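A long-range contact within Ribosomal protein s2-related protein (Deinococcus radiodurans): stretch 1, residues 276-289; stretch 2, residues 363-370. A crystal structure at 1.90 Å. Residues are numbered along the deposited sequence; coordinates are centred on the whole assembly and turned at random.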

# COMPACT_ATOMS: atom_id res chain seq x y z
N ALA A 276 27.32 -8.14 21.09
CA ALA A 276 26.26 -7.21 20.72
C ALA A 276 25.07 -7.93 20.13
O ALA A 276 23.92 -7.60 20.46
CB ALA A 276 26.80 -6.20 19.70
N HIS A 277 25.34 -8.81 19.14
CA HIS A 277 24.27 -9.65 18.59
C HIS A 277 23.68 -10.46 19.69
O HIS A 277 22.45 -10.55 19.77
CB HIS A 277 24.76 -10.53 17.39
CG HIS A 277 23.79 -11.58 16.92
ND1 HIS A 277 23.57 -12.76 17.61
CD2 HIS A 277 23.01 -11.66 15.80
CE1 HIS A 277 22.71 -13.52 16.93
NE2 HIS A 277 22.36 -12.87 15.83
N ALA A 278 24.49 -11.08 20.56
CA ALA A 278 23.89 -11.92 21.58
C ALA A 278 22.98 -11.12 22.54
O ALA A 278 21.91 -11.62 22.96
CB ALA A 278 24.98 -12.69 22.39
N GLU A 279 23.37 -9.90 22.87
CA GLU A 279 22.53 -9.05 23.72
C GLU A 279 21.14 -8.78 23.16
O GLU A 279 20.14 -8.80 23.88
CB GLU A 279 23.24 -7.73 23.95
CG GLU A 279 24.44 -7.83 24.90
CD GLU A 279 25.16 -6.49 25.08
OE1 GLU A 279 24.53 -5.43 25.02
OE2 GLU A 279 26.37 -6.54 25.23
N ALA A 280 21.08 -8.48 21.85
CA ALA A 280 19.81 -8.15 21.21
C ALA A 280 18.88 -9.34 21.24
O ALA A 280 17.69 -9.21 21.53
CB ALA A 280 20.01 -7.62 19.87
N TRP A 281 19.43 -10.54 21.10
CA TRP A 281 18.57 -11.71 21.16
C TRP A 281 18.17 -12.05 22.58
O TRP A 281 17.10 -12.58 22.78
CB TRP A 281 19.15 -12.87 20.32
CG TRP A 281 18.99 -12.45 18.87
CD1 TRP A 281 19.91 -11.85 18.11
CD2 TRP A 281 17.80 -12.55 18.08
NE1 TRP A 281 19.40 -11.60 16.86
CE2 TRP A 281 18.08 -11.99 16.84
CE3 TRP A 281 16.51 -13.01 18.33
CZ2 TRP A 281 17.13 -11.89 15.83
CZ3 TRP A 281 15.55 -12.94 17.33
CH2 TRP A 281 15.87 -12.39 16.09
N ALA A 282 19.01 -11.70 23.56
CA ALA A 282 18.56 -11.80 24.98
C ALA A 282 17.38 -10.87 25.26
O ALA A 282 16.41 -11.22 26.01
CB ALA A 282 19.70 -11.50 25.92
N ALA A 283 17.43 -9.67 24.69
CA ALA A 283 16.30 -8.75 24.82
C ALA A 283 15.01 -9.31 24.18
O ALA A 283 13.86 -9.23 24.70
CB ALA A 283 16.62 -7.46 24.18
N LEU A 284 15.19 -9.92 23.03
CA LEU A 284 14.03 -10.47 22.31
C LEU A 284 13.41 -11.61 23.11
O LEU A 284 12.23 -11.65 23.23
CB LEU A 284 14.44 -10.94 20.91
CG LEU A 284 13.40 -11.60 19.95
CD1 LEU A 284 13.05 -13.03 20.26
CD2 LEU A 284 12.11 -10.84 19.93
N ARG A 285 14.24 -12.56 23.59
CA ARG A 285 13.75 -13.66 24.43
C ARG A 285 12.94 -13.17 25.65
O ARG A 285 11.89 -13.68 25.97
CB ARG A 285 14.91 -14.53 24.89
CG ARG A 285 15.37 -15.45 23.84
CD ARG A 285 16.29 -16.54 24.31
NE ARG A 285 17.49 -16.01 25.00
CZ ARG A 285 18.61 -15.59 24.42
NH1 ARG A 285 18.76 -15.58 23.10
NH2 ARG A 285 19.61 -15.16 25.17
N HIS A 286 13.40 -12.11 26.27
CA HIS A 286 12.67 -11.50 27.34
C HIS A 286 11.29 -11.00 26.94
O HIS A 286 10.25 -11.27 27.56
CB HIS A 286 13.53 -10.34 27.85
CG HIS A 286 13.06 -9.81 29.17
ND1 HIS A 286 12.16 -8.78 29.28
CD2 HIS A 286 13.30 -10.24 30.43
CE1 HIS A 286 11.89 -8.57 30.55
NE2 HIS A 286 12.59 -9.42 31.27
N LEU A 287 11.28 -10.24 25.87
CA LEU A 287 10.03 -9.84 25.27
C LEU A 287 9.11 -10.98 24.88
O LEU A 287 7.88 -10.90 25.08
CB LEU A 287 10.33 -9.05 23.99
CG LEU A 287 9.12 -8.44 23.33
CD1 LEU A 287 9.48 -7.11 22.79
CD2 LEU A 287 8.46 -9.31 22.17
N ALA A 288 9.66 -12.02 24.27
CA ALA A 288 8.87 -13.22 23.83
C ALA A 288 8.18 -13.98 24.99
O ALA A 288 7.01 -14.46 24.90
CB ALA A 288 9.82 -14.18 23.04
N GLU A 289 8.86 -14.21 26.17
CA GLU A 289 8.23 -14.96 27.32
C GLU A 289 7.08 -14.16 27.93
O GLU A 289 6.19 -14.74 28.56
CB GLU A 289 9.20 -15.36 28.44
CG GLU A 289 10.64 -15.62 27.95
OE2 GLU A 289 10.67 -18.01 27.79
N ASP A 363 14.37 -22.38 17.35
CA ASP A 363 14.05 -21.86 16.00
C ASP A 363 13.58 -20.39 16.05
O ASP A 363 13.36 -19.79 15.02
CB ASP A 363 12.96 -22.70 15.38
CG ASP A 363 13.48 -24.00 14.72
OD1 ASP A 363 14.70 -24.10 14.45
OD2 ASP A 363 12.62 -24.88 14.47
N LEU A 364 13.34 -19.83 17.22
CA LEU A 364 12.76 -18.47 17.29
C LEU A 364 13.57 -17.41 16.59
O LEU A 364 13.02 -16.57 15.86
CB LEU A 364 12.52 -18.04 18.78
CG LEU A 364 11.72 -16.73 19.05
CD1 LEU A 364 10.37 -16.76 18.46
CD2 LEU A 364 11.61 -16.50 20.61
N ARG A 365 14.89 -17.41 16.82
CA ARG A 365 15.76 -16.42 16.24
C ARG A 365 15.76 -16.49 14.73
O ARG A 365 15.56 -15.47 14.06
CB ARG A 365 17.17 -16.59 16.76
CG ARG A 365 18.15 -15.62 16.13
CD ARG A 365 19.46 -15.56 16.84
NE ARG A 365 20.62 -16.14 16.16
CZ ARG A 365 20.96 -17.45 16.05
NH1 ARG A 365 20.17 -18.46 16.48
NH2 ARG A 365 22.11 -17.76 15.46
N LEU A 366 16.02 -17.68 14.17
CA LEU A 366 15.94 -17.81 12.68
C LEU A 366 14.59 -17.44 12.14
O LEU A 366 14.50 -16.79 11.17
CB LEU A 366 16.40 -19.19 12.17
CG LEU A 366 16.58 -19.33 10.63
CD1 LEU A 366 17.61 -18.39 10.07
CD2 LEU A 366 16.91 -20.82 10.28
N GLY A 367 13.52 -17.86 12.79
CA GLY A 367 12.21 -17.44 12.47
C GLY A 367 11.98 -15.97 12.33
O GLY A 367 11.54 -15.48 11.30
N LEU A 368 12.40 -15.26 13.34
CA LEU A 368 12.29 -13.81 13.39
C LEU A 368 13.26 -13.10 12.49
O LEU A 368 12.89 -12.08 11.93
CB LEU A 368 12.45 -13.31 14.85
CG LEU A 368 11.28 -12.94 15.80
CD1 LEU A 368 9.86 -12.96 15.23
CD2 LEU A 368 11.30 -13.60 17.08
N GLU A 369 14.47 -13.64 12.32
CA GLU A 369 15.41 -13.10 11.38
C GLU A 369 15.00 -13.25 9.91
O GLU A 369 15.28 -12.33 9.12
CB GLU A 369 16.80 -13.70 11.55
CG GLU A 369 17.83 -12.82 10.86
CD GLU A 369 18.17 -11.61 11.73
OE1 GLU A 369 18.85 -11.86 12.76
OE2 GLU A 369 17.76 -10.47 11.42
N LEU A 370 14.39 -14.37 9.52
CA LEU A 370 13.90 -14.46 8.18
C LEU A 370 12.60 -13.63 7.94
O LEU A 370 12.31 -13.26 6.82
CB LEU A 370 13.70 -15.93 7.79
CG LEU A 370 14.93 -16.85 7.75
CD1 LEU A 370 14.58 -18.29 7.47
CD2 LEU A 370 16.09 -16.34 6.80
O HOH W 1 20.29 -13.79 13.76

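Trp 281 forms the apolar centre. It has the largest area covered by the other stretch, and its CA-to-CB bond points toward that stretch. The side chain of Arg 365 lies over one face of the indole. Arg 365 CG sits 3.6 Å from the centroid of the Trp 281 six-membered ring, where CZ2, CZ3 and CH2 belong, and only 7° off the ring normal. This is a CH-pi contact, made by the aliphatic part of the arginine rather than by its charged end. Arg 365 CD continues over the same ring system, 3.7 Å from Trp 281 CD2. At the ring edge, Trp 281 CH2 meets Leu 368 CB at 3.8 Å.

Leucines extend the apolar packing. Leu 284 lies one turn after Trp 281, and its CD1 touches two residues of the other helix. Leu 284 CD1 is 3.7 Å from Leu 368 CD2 and 3.8 Å from Leu 364 CD2. Leu 364 and Leu 368 are themselves one turn apart, so they present their side chains on the same side of their helix. A further turn along the first helix, Ala 288 CB approaches Leu 364 CD2 at 3.8 Å. The small methyl group adds to the packing round that leucine. These are van der Waals contacts.

At the other end of the contact the chemistry becomes polar. His 277 precedes Trp 281 by one turn, and its CA-to-CB bond also points toward the second helix. His 277 CE1 lies 3.4 Å from Arg 365 NE, with the arginine nitrogen at the edge of the imidazole, near its plane. The contact is close, but it is not a hydrogen bond. Glu 369 OE1 comes within 3.5 Å of Trp 281 CZ2, which brings a carboxylate oxygen close to the aromatic system.

No direct hydrogen bond joins the two stretches. A water makes the polar link instead. The O of water 1 lies 2.6 Å from Glu 369 OE1, to which it donates, and 3.1 Å from His 277 NE2, to which it is also hydrogen-bonded. The other carboxylate oxygen, Glu 369 OE2, and the indole nitrogen, Trp 281 NE1, are hydrogen-bonded elsewhere in the structure.

The two helical segments cross nearly at right angles, with 99° between their N-to-C directions. Their axes come no closer than 11.3 Å, so side chains fill the space between them. The closest pair of CA atoms is that of Trp 281 and Arg 365, 7.4 Å apart.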